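Local coordinates for alpha-1,3-glucanase (Bacillus circulans, PDB 5ZRU), which hydrolyses alpha-1,3-glucan as the catalytic unit of a longer GH87 enzyme that probably also binds carbohydrate, at residues N185-T190 / K218-P223; L350-N355 / N373-L378; L96-N101 / D152-Q157; S368-N373 / N399-N404. All coordinates share one frame; numbering follows the deposited sequence.

Contact 1: N185-T190 / K218-P223. With SO4 (sulfate ion), chain E.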
# COMPACT_ATOMS: atom_id res chain seq x y z
N ASN A 185 -30.14 -13.21 13.37
CA ASN A 185 -30.91 -13.35 12.13
C ASN A 185 -30.04 -13.08 10.90
O ASN A 185 -30.42 -12.36 9.98
CB ASN A 185 -32.14 -12.45 12.14
CG ASN A 185 -33.31 -13.04 11.37
OD1 ASN A 185 -33.48 -14.26 11.31
ND2 ASN A 185 -34.12 -12.18 10.77
N SER A 186 -28.84 -13.65 10.91
CA SER A 186 -27.95 -13.63 9.76
C SER A 186 -27.93 -15.01 9.12
O SER A 186 -28.49 -15.97 9.65
CB SER A 186 -26.53 -13.22 10.18
OG SER A 186 -26.01 -14.14 11.14
N VAL A 187 -27.28 -15.10 7.97
CA VAL A 187 -26.96 -16.39 7.37
C VAL A 187 -25.45 -16.51 7.41
O VAL A 187 -24.74 -15.51 7.30
CB VAL A 187 -27.49 -16.54 5.93
CG1 VAL A 187 -29.02 -16.43 5.88
CG2 VAL A 187 -26.85 -15.52 5.01
N SER A 188 -24.97 -17.73 7.59
CA SER A 188 -23.53 -17.99 7.63
C SER A 188 -23.15 -18.86 6.45
O SER A 188 -23.94 -19.68 5.98
CB SER A 188 -23.13 -18.68 8.94
OG SER A 188 -21.78 -19.13 8.90
N VAL A 189 -21.92 -18.68 5.96
CA VAL A 189 -21.45 -19.55 4.88
C VAL A 189 -21.45 -21.01 5.31
O VAL A 189 -21.60 -21.91 4.48
CB VAL A 189 -20.05 -19.11 4.40
CG1 VAL A 189 -20.13 -17.73 3.73
CG2 VAL A 189 -19.06 -19.14 5.56
N THR A 190 -21.28 -21.28 6.61
CA THR A 190 -21.29 -22.67 7.05
C THR A 190 -22.70 -23.25 7.05
O THR A 190 -22.84 -24.48 7.06
CB THR A 190 -20.66 -22.80 8.44
OG1 THR A 190 -21.40 -22.01 9.39
CG2 THR A 190 -19.21 -22.34 8.42
N LYS A 218 -30.78 -10.73 4.92
CA LYS A 218 -30.00 -10.98 6.12
C LYS A 218 -28.52 -10.67 5.89
O LYS A 218 -28.02 -10.72 4.76
CB LYS A 218 -30.16 -12.43 6.59
CG LYS A 218 -31.56 -12.77 7.07
CD LYS A 218 -31.66 -14.22 7.48
CE LYS A 218 -33.04 -14.54 8.05
NZ LYS A 218 -33.16 -15.98 8.42
N ILE A 219 -27.82 -10.35 6.99
CA ILE A 219 -26.36 -10.25 6.95
C ILE A 219 -25.76 -11.59 6.56
O ILE A 219 -26.22 -12.65 7.00
CB ILE A 219 -25.84 -9.79 8.33
CG1 ILE A 219 -26.22 -8.34 8.61
CG2 ILE A 219 -24.32 -9.99 8.46
CD1 ILE A 219 -26.04 -7.98 10.07
N LEU A 220 -24.69 -11.55 5.76
CA LEU A 220 -23.89 -12.73 5.47
C LEU A 220 -22.69 -12.74 6.41
O LEU A 220 -21.81 -11.88 6.32
CB LEU A 220 -23.44 -12.77 4.01
CG LEU A 220 -22.47 -13.90 3.62
CD1 LEU A 220 -23.01 -15.24 4.07
CD2 LEU A 220 -22.20 -13.91 2.10
N TYR A 221 -22.64 -13.72 7.30
CA TYR A 221 -21.56 -13.88 8.27
C TYR A 221 -20.58 -14.95 7.80
O TYR A 221 -20.99 -16.00 7.31
CB TYR A 221 -22.14 -14.25 9.64
CG TYR A 221 -21.14 -14.47 10.76
CD1 TYR A 221 -20.38 -13.42 11.26
CD2 TYR A 221 -20.99 -15.73 11.35
CE1 TYR A 221 -19.49 -13.61 12.31
CE2 TYR A 221 -20.10 -15.93 12.41
CZ TYR A 221 -19.36 -14.86 12.87
OH TYR A 221 -18.50 -15.03 13.91
N ILE A 222 -19.29 -14.67 7.95
CA ILE A 222 -18.25 -15.66 7.72
C ILE A 222 -17.57 -15.92 9.06
O ILE A 222 -16.91 -15.02 9.60
CB ILE A 222 -17.23 -15.19 6.67
CG1 ILE A 222 -17.94 -14.81 5.37
CG2 ILE A 222 -16.20 -16.30 6.39
CD1 ILE A 222 -17.05 -14.09 4.38
N PRO A 223 -17.73 -17.11 9.66
CA PRO A 223 -17.19 -17.33 11.01
C PRO A 223 -15.68 -17.42 11.02
O PRO A 223 -15.03 -17.34 9.97
CB PRO A 223 -17.83 -18.66 11.43
CG PRO A 223 -18.05 -19.36 10.15
CD PRO A 223 -18.45 -18.28 9.16
S SO4 E . -21.58 -19.93 12.76
O1 SO4 E . -20.94 -19.20 13.87
O2 SO4 E . -21.59 -19.09 11.56
O3 SO4 E . -22.96 -20.25 13.13
O4 SO4 E . -20.83 -21.16 12.49
O HOH W 1 -31.32 -16.73 10.23
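The side chains of Lys218 and Asn185 cross at about a right angle, and most atoms of the lysine meet something of residues 185-187. Lys218 CB lies beside Ser186 CA. With CG anti to the carbonyl carbon (chi1 -67°) and the chain extended beyond, CG comes 3.2 Å from Asn185 O, CD also meets Val187 CG1, and CE lies 3.3 Å from Asn185 OD1. At the tip NZ donates to a water 2.7 Å away, which donates in turn to Ser186 O. A long chain with a charged end suits this margin: its methylenes lie along Asn185 O and its ammonium meets water.

Beyond it residues 187-188 and 220-222 run as parallel strands at the N-terminal end of the right-handed beta-helix expected of the pectate-lyase-like clan, with helix 203-216 connecting them. Val187 N donates to Ile219 O, Tyr221 N to Val187 O and Val189 N to Tyr221 O. Branched aliphatics fill the side facing that helix: Val189 CG1 touches Leu220 CD1 at 3.8 Å, while Leu220 also packs on Ala209 and Val210.

On the other face Ser188 OG accepts from Thr190 N at 3.2 Å, an ST turn, and donates to sulfate O2 at 2.7 Å. The sulfate, probably from the crystallisation liquor, also binds Arg182, and its O2 lies in plane at the edge of the Tyr221 ring.

Contact 2: L350-N355 / N373-L378. With CA (calcium ion), chain J.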
# COMPACT_ATOMS: atom_id res chain seq x y z
N LEU A 350 0.93 -6.37 -5.88
CA LEU A 350 1.84 -6.26 -7.02
C LEU A 350 1.73 -4.91 -7.73
O LEU A 350 2.64 -4.56 -8.49
CB LEU A 350 1.57 -7.39 -8.01
CG LEU A 350 1.96 -8.78 -7.48
CD1 LEU A 350 1.18 -9.88 -8.16
CD2 LEU A 350 3.48 -9.01 -7.66
N ALA A 351 0.66 -4.16 -7.49
CA ALA A 351 0.48 -2.83 -8.08
C ALA A 351 -0.22 -1.93 -7.06
O ALA A 351 0.13 -1.97 -5.88
CB ALA A 351 -0.32 -2.92 -9.39
N ASP A 352 -1.21 -1.13 -7.48
CA ASP A 352 -1.78 -0.10 -6.61
C ASP A 352 -2.35 -0.69 -5.32
O ASP A 352 -2.94 -1.77 -5.33
CB ASP A 352 -2.94 0.65 -7.30
CG ASP A 352 -2.54 1.26 -8.62
OD1 ASP A 352 -1.89 0.56 -9.41
OD2 ASP A 352 -2.93 2.43 -8.86
N GLY A 353 -2.22 0.05 -4.22
CA GLY A 353 -3.00 -0.28 -3.05
C GLY A 353 -4.49 -0.06 -3.28
O GLY A 353 -5.29 -1.00 -3.14
N VAL A 354 -4.88 1.16 -3.64
CA VAL A 354 -6.26 1.50 -3.96
C VAL A 354 -6.24 2.44 -5.15
O VAL A 354 -5.50 3.43 -5.15
CB VAL A 354 -7.00 2.21 -2.79
CG1 VAL A 354 -8.45 2.59 -3.23
CG2 VAL A 354 -7.02 1.34 -1.54
N ASN A 355 -7.05 2.15 -6.16
CA ASN A 355 -7.26 3.10 -7.25
C ASN A 355 -8.74 3.40 -7.37
O ASN A 355 -9.55 2.49 -7.57
CB ASN A 355 -6.69 2.57 -8.56
CG ASN A 355 -6.52 3.66 -9.60
OD1 ASN A 355 -7.45 4.42 -9.89
ND2 ASN A 355 -5.31 3.77 -10.15
N ASN A 373 3.47 -1.75 -1.63
CA ASN A 373 2.74 -2.01 -2.86
C ASN A 373 3.57 -1.62 -4.09
O ASN A 373 4.49 -0.79 -4.02
CB ASN A 373 1.41 -1.26 -2.85
CG ASN A 373 0.47 -1.78 -1.77
OD1 ASN A 373 0.04 -2.92 -1.83
ND2 ASN A 373 0.17 -0.94 -0.77
N GLY A 374 3.23 -2.22 -5.23
CA GLY A 374 4.05 -2.14 -6.43
C GLY A 374 3.60 -1.15 -7.48
O GLY A 374 3.95 -1.28 -8.66
N ASP A 375 2.84 -0.15 -7.05
CA ASP A 375 2.44 0.99 -7.87
C ASP A 375 1.92 2.03 -6.88
O ASP A 375 2.18 1.91 -5.67
CB ASP A 375 1.42 0.55 -8.94
CG ASP A 375 1.51 1.36 -10.23
OD1 ASP A 375 1.41 2.60 -10.16
OD2 ASP A 375 1.68 0.76 -11.31
N ASP A 376 1.20 3.04 -7.35
CA ASP A 376 0.75 4.08 -6.42
C ASP A 376 -0.00 3.47 -5.25
O ASP A 376 -0.87 2.61 -5.44
CB ASP A 376 -0.15 5.09 -7.14
CG ASP A 376 0.58 5.85 -8.22
OD1 ASP A 376 1.55 6.57 -7.89
OD2 ASP A 376 0.19 5.72 -9.40
N GLY A 377 0.32 3.92 -4.04
CA GLY A 377 -0.33 3.40 -2.85
C GLY A 377 -1.81 3.69 -2.88
O GLY A 377 -2.65 2.79 -2.81
N LEU A 378 -2.14 4.97 -3.02
CA LEU A 378 -3.51 5.45 -3.15
C LEU A 378 -3.57 6.36 -4.37
O LEU A 378 -2.82 7.34 -4.44
CB LEU A 378 -3.96 6.20 -1.89
CG LEU A 378 -3.79 5.48 -0.55
CD1 LEU A 378 -4.14 6.42 0.59
CD2 LEU A 378 -4.65 4.21 -0.48
CA CA J . -1.07 2.24 -10.83
O HOH W 2 -1.34 0.27 -11.97
O HOH W 3 -1.62 4.12 -10.18
O HOH W 4 0.02 2.98 -12.53
O HOH W 5 -2.66 2.05 -12.45
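Asp352 and Asp375 reach from neighbouring coils of a parallel beta-helix to the same calcium ion. The two side chains lie side by side and point the same way, their carboxylate planes 25° apart. In Asp352 CG stands anti to the carbonyl carbon (chi1 -55°), which aims the carboxylate at the metal; both oxygens bind, OD1 at 2.3 Å and OD2 at 2.7 Å. Asp375 takes a less regular torsion (chi1 -149°) and binds through OD1 at 2.6 Å. Four waters complete the coordination. Aspartate suits both places because its short carboxylate brings hard oxygen ligands close to the backbone.

Second-shell bonds fix how these groups are turned. Asp376 N donates to the anti lone pair of Asp375 OD1 at 2.9 Å, so that oxygen serves metal and backbone together. Asp376 itself meets the ion through a water that donates to its OD2, an oxygen also held in a salt bridge by Arg435.

The backbones of the two coils run close beneath the site. Gly353 N donates to Asp376 O and Val354 N to Gly377 O. Glycine is apt at 353, where a beta carbon would collide with Gly377 O, and at 374, where one would run into Leu350 O. Just beyond, Val354 and Leu378 form a parallel bridge, with Leu378 CD2 set 3.9 Å from Val354 CB. Above the carboxylate of Asp352, Asn355 ND2 donates to OD2 at 3.0 Å, from well out of the carboxylate plane but within the plane of its own amide.

Contact 3: L96-N101 / D152-Q157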
# COMPACT_ATOMS: atom_id res chain seq x y z
N LEU A 96 10.90 -19.61 9.72
CA LEU A 96 11.69 -19.10 10.83
C LEU A 96 11.02 -19.53 12.13
O LEU A 96 9.80 -19.73 12.17
CB LEU A 96 11.84 -17.57 10.78
CG LEU A 96 12.85 -17.00 9.77
CD1 LEU A 96 12.74 -15.49 9.70
CD2 LEU A 96 14.29 -17.41 10.11
N ASP A 97 11.82 -19.68 13.19
CA ASP A 97 11.34 -20.12 14.49
C ASP A 97 11.11 -18.93 15.41
O ASP A 97 11.82 -17.92 15.34
CB ASP A 97 12.34 -21.08 15.14
CG ASP A 97 12.39 -22.45 14.45
OD1 ASP A 97 11.50 -22.74 13.64
OD2 ASP A 97 13.34 -23.22 14.72
N VAL A 98 10.12 -19.06 16.29
CA VAL A 98 9.76 -18.03 17.26
C VAL A 98 9.95 -18.60 18.65
O VAL A 98 9.43 -19.68 18.96
CB VAL A 98 8.31 -17.56 17.06
CG1 VAL A 98 7.95 -16.45 18.06
CG2 VAL A 98 8.08 -17.11 15.62
N TYR A 99 10.70 -17.89 19.49
CA TYR A 99 10.88 -18.24 20.89
C TYR A 99 10.36 -17.11 21.76
O TYR A 99 10.53 -15.93 21.43
CB TYR A 99 12.36 -18.50 21.24
CG TYR A 99 12.98 -19.68 20.53
CD1 TYR A 99 13.40 -19.58 19.21
CD2 TYR A 99 13.14 -20.90 21.18
CE1 TYR A 99 13.97 -20.66 18.56
CE2 TYR A 99 13.71 -21.98 20.54
CZ TYR A 99 14.12 -21.86 19.23
OH TYR A 99 14.69 -22.93 18.58
N VAL A 100 9.72 -17.45 22.87
CA VAL A 100 9.30 -16.47 23.87
C VAL A 100 9.98 -16.84 25.18
O VAL A 100 9.78 -17.95 25.69
CB VAL A 100 7.78 -16.43 24.03
CG1 VAL A 100 7.41 -15.36 25.06
CG2 VAL A 100 7.12 -16.13 22.70
N ASN A 101 10.78 -15.92 25.70
CA ASN A 101 11.51 -16.15 26.94
C ASN A 101 12.30 -17.46 26.87
O ASN A 101 12.42 -18.19 27.85
CB ASN A 101 10.56 -16.14 28.14
CG ASN A 101 9.86 -14.81 28.30
OD1 ASN A 101 10.47 -13.76 28.13
ND2 ASN A 101 8.58 -14.84 28.63
N ASP A 152 8.61 -9.64 28.38
CA ASP A 152 8.83 -10.84 27.59
C ASP A 152 9.85 -10.55 26.50
O ASP A 152 9.94 -9.43 25.99
CB ASP A 152 7.52 -11.31 26.94
CG ASP A 152 6.60 -12.03 27.90
OD1 ASP A 152 7.04 -12.40 29.02
OD2 ASP A 152 5.43 -12.23 27.53
N THR A 153 10.61 -11.56 26.13
CA THR A 153 11.48 -11.47 24.97
C THR A 153 10.91 -12.36 23.87
O THR A 153 10.57 -13.52 24.13
CB THR A 153 12.91 -11.88 25.29
OG1 THR A 153 12.92 -13.24 25.75
CG2 THR A 153 13.49 -10.97 26.37
N ILE A 154 10.77 -11.81 22.67
CA ILE A 154 10.36 -12.59 21.51
C ILE A 154 11.54 -12.62 20.56
O ILE A 154 12.12 -11.57 20.23
CB ILE A 154 9.08 -12.05 20.86
CG1 ILE A 154 8.73 -12.85 19.59
CG2 ILE A 154 9.19 -10.54 20.63
CD1 ILE A 154 7.30 -12.62 19.06
N ARG A 155 11.95 -13.82 20.18
CA ARG A 155 13.13 -14.03 19.35
C ARG A 155 12.68 -14.66 18.04
O ARG A 155 11.89 -15.62 18.06
CB ARG A 155 14.16 -14.93 20.04
CG ARG A 155 15.30 -15.35 19.13
CD ARG A 155 16.25 -16.32 19.81
NE ARG A 155 16.90 -15.73 20.97
CZ ARG A 155 18.03 -16.19 21.50
NH1 ARG A 155 18.65 -17.24 20.97
NH2 ARG A 155 18.54 -15.60 22.57
N ILE A 156 13.17 -14.12 16.93
CA ILE A 156 13.03 -14.72 15.61
C ILE A 156 14.37 -15.34 15.25
O ILE A 156 15.38 -14.64 15.19
CB ILE A 156 12.62 -13.68 14.56
CG1 ILE A 156 11.38 -12.87 15.01
CG2 ILE A 156 12.38 -14.36 13.21
CD1 ILE A 156 10.16 -13.71 15.36
N GLN A 157 14.40 -16.65 15.00
CA GLN A 157 15.67 -17.34 14.85
C GLN A 157 15.64 -18.28 13.66
O GLN A 157 14.66 -19.00 13.43
CB GLN A 157 16.02 -18.11 16.14
CG GLN A 157 17.31 -18.93 16.05
CD GLN A 157 17.77 -19.43 17.41
OE1 GLN A 157 17.75 -18.69 18.39
NE2 GLN A 157 18.19 -20.69 17.46
O HOH W 6 13.05 -15.66 23.48
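In both Asn101 (chi1 -61°) and Asp152 CG lies anti to the carbonyl carbon, and this brings amide and carboxylate together at the end of the ladder, just past strand 96-100 and just before strand 153-157. Asn101 ND2 donates to Asp152 OD1 at 2.9 Å along an almost straight line (178°); the acceptor lies in the amide plane, but the donor comes from above the carboxylate plane. The other end of the amide, OD1, accepts from Thr153 N at 3.0 Å. Asparagine fits here, since its backbone turns at a positive phi (52°) while its amide donates and accepts at once. An alanine in place of Asp152 would probably leave Asn101 ND2 and Gln149 N, which bonds to OD2, without their acceptor and set the amide freer to turn.

The strands are antiparallel. Asp97 with Gln157 and Tyr99 with Arg155 are hydrogen-bonded pairs, each joined by two backbone bonds. On the face they share, Arg155 NH1 donates to Gln157 OE1 at 3.1 Å, in the guanidinium plane, while its NE donates to Gln65 OE1 on strand 63-67, and Tyr99 CE1 lies 4.1 Å from Gln157 CB; long polar chains suit this partly exposed side. The opposite face is aliphatic: Val98 CG2 meets Ile156 CD1 at 4.0 Å, and Leu96 CD1 meets Ile156 CG2 at 3.7 Å.

Strand 153-157 lies between 63-67, where Arg155 makes a cation-pi contact with Tyr63, and 93-100. The aliphatic face packs on strand 166-174 of the other sheet, as in the beta-sandwich of the galactose-binding-domain-like clan.

Contact 4: S368-N373 / N399-N404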
# COMPACT_ATOMS: atom_id res chain seq x y z
N SER A 368 -5.84 3.97 7.41
CA SER A 368 -5.44 2.67 6.89
C SER A 368 -3.93 2.59 6.74
O SER A 368 -3.23 3.60 6.62
CB SER A 368 -6.12 2.40 5.54
OG SER A 368 -7.53 2.26 5.71
N SER A 369 -3.43 1.36 6.77
CA SER A 369 -2.02 1.05 6.59
C SER A 369 -1.85 0.59 5.15
O SER A 369 -2.42 -0.43 4.75
CB SER A 369 -1.58 -0.04 7.57
OG SER A 369 -0.33 -0.61 7.20
N ILE A 370 -1.10 1.36 4.36
CA ILE A 370 -0.90 1.11 2.93
C ILE A 370 0.58 0.83 2.76
O ILE A 370 1.39 1.76 2.79
CB ILE A 370 -1.33 2.32 2.08
CG1 ILE A 370 -2.71 2.84 2.54
CG2 ILE A 370 -1.30 1.96 0.57
CD1 ILE A 370 -3.85 1.85 2.36
N ARG A 371 0.98 -0.44 2.60
CA ARG A 371 2.39 -0.77 2.77
C ARG A 371 2.90 -1.70 1.68
O ARG A 371 2.26 -2.71 1.37
CB ARG A 371 2.64 -1.40 4.15
CG ARG A 371 4.11 -1.63 4.45
CD ARG A 371 4.32 -2.33 5.81
NE ARG A 371 3.87 -1.51 6.93
CZ ARG A 371 3.49 -2.00 8.11
NH1 ARG A 371 3.46 -3.31 8.35
NH2 ARG A 371 3.10 -1.16 9.06
N ASN A 372 4.06 -1.37 1.11
CA ASN A 372 4.85 -2.32 0.30
C ASN A 372 4.12 -2.72 -0.98
O ASN A 372 4.16 -3.87 -1.39
CB ASN A 372 5.22 -3.56 1.12
CG ASN A 372 6.44 -4.29 0.57
OD1 ASN A 372 7.45 -3.67 0.22
ND2 ASN A 372 6.35 -5.61 0.50
N ASN A 373 3.47 -1.75 -1.63
CA ASN A 373 2.74 -2.01 -2.86
C ASN A 373 3.57 -1.62 -4.09
O ASN A 373 4.49 -0.79 -4.02
CB ASN A 373 1.41 -1.26 -2.85
CG ASN A 373 0.47 -1.78 -1.77
OD1 ASN A 373 0.04 -2.92 -1.83
ND2 ASN A 373 0.17 -0.94 -0.77
N ASN A 399 -3.78 8.27 6.75
CA ASN A 399 -3.20 6.98 6.38
C ASN A 399 -1.71 6.99 6.64
O ASN A 399 -1.06 8.04 6.62
CB ASN A 399 -3.46 6.66 4.91
CG ASN A 399 -4.93 6.64 4.58
OD1 ASN A 399 -5.67 5.81 5.11
ND2 ASN A 399 -5.37 7.57 3.72
N THR A 400 -1.17 5.80 6.91
CA THR A 400 0.27 5.59 7.00
C THR A 400 0.69 4.74 5.80
O THR A 400 0.26 3.59 5.68
CB THR A 400 0.66 4.91 8.31
OG1 THR A 400 0.31 5.77 9.40
CG2 THR A 400 2.15 4.66 8.34
N ILE A 401 1.51 5.32 4.94
CA ILE A 401 1.81 4.77 3.63
C ILE A 401 3.32 4.54 3.59
O ILE A 401 4.10 5.49 3.51
CB ILE A 401 1.35 5.71 2.50
CG1 ILE A 401 -0.14 6.00 2.70
CG2 ILE A 401 1.64 5.09 1.12
CD1 ILE A 401 -0.68 7.09 1.83
N GLU A 402 3.72 3.27 3.65
CA GLU A 402 5.11 2.89 3.88
C GLU A 402 5.60 1.93 2.81
O GLU A 402 4.84 1.10 2.31
CB GLU A 402 5.26 2.22 5.25
CG GLU A 402 4.95 3.12 6.45
CD GLU A 402 4.66 2.33 7.71
OE1 GLU A 402 3.90 1.33 7.63
OE2 GLU A 402 5.20 2.68 8.78
N ASN A 403 6.89 2.04 2.48
CA ASN A 403 7.63 1.04 1.71
C ASN A 403 7.10 0.83 0.30
O ASN A 403 7.28 -0.25 -0.28
CB ASN A 403 7.69 -0.31 2.44
CG ASN A 403 8.31 -0.19 3.82
OD1 ASN A 403 7.63 -0.39 4.83
ND2 ASN A 403 9.60 0.12 3.88
N ASN A 404 6.45 1.85 -0.27
CA ASN A 404 6.08 1.79 -1.69
C ASN A 404 7.34 1.50 -2.51
O ASN A 404 8.39 2.09 -2.25
CB ASN A 404 5.49 3.13 -2.12
CG ASN A 404 4.20 2.97 -2.87
OD1 ASN A 404 3.16 2.76 -2.25
ND2 ASN A 404 4.24 3.06 -4.19
O HOH W 7 1.42 1.22 6.61
O HOH W 8 2.32 1.10 -0.31
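Asn399 OD1 accepts from Ser368 N at 3.0 Å, in the amide plane and on a lone pair, so its side chain extends the pairing. Thr400 follows with its N bonded to Ser368 O and its O accepting from Ile370 N; a water that also accepts from Ser369 OG, itself bonded to Arg347 NE, donates to that same carbonyl. On the other face, Ile401 CG1 lies 3.9 Å from Ile370 CB. Such in-register pairing is the rung-on-rung stacking of a beta-helix, and the isoleucines, packed on Leu378, belong to its interior.

Glu402 and Arg371 lie side by side on the opposite face, covered by the N-terminal part. The arginine bends at chi3 (-64°), presenting its NE/NH2 edge to Glu402 OE1: NE at 2.9 Å and NH2 at 3.0 Å both grip it, and the shared water adds a third donor at 2.7 Å. Arg371 also bridges to Glu139 and Glu172, while Glu402 OE2 pairs with Arg20. An alanine in place of Arg371 would probably leave Glu139 and Glu172 without this cation and take two donors from Glu402 OE1.

The side chains of Asn403 and Asn372 cross obliquely, amide planes 82° apart; both residues have positive phi, which asparagine tolerates well, and Asn372 N donates to Glu402 O. Last, Asn404 OD1 accepts at 2.7 Å from a water that also accepts from Asn373 ND2; that amide is further held by Asn349 and Ile346 O.

In the fold
Contacts 2 and 4 are buried near the middle of the chain, their centres about 9 Å apart. They share Asn373 and join successive coils of one beta-helix, and Asn404 ND2 of contact 4 reaches Asp375 O of contact 2. Their polar chemistry differs: carboxylates on calcium in contact 2, a charged network toward residues of the N-terminal part in contact 4. Contact 1 belongs to the same type of parallel stacking but at its N-terminal end, with centres about 31 Å from contact 4, and is only partly buried. Contact 3, also partly buried, lies in the N-terminal sandwich; its antiparallel strands set an aliphatic face against a polar one.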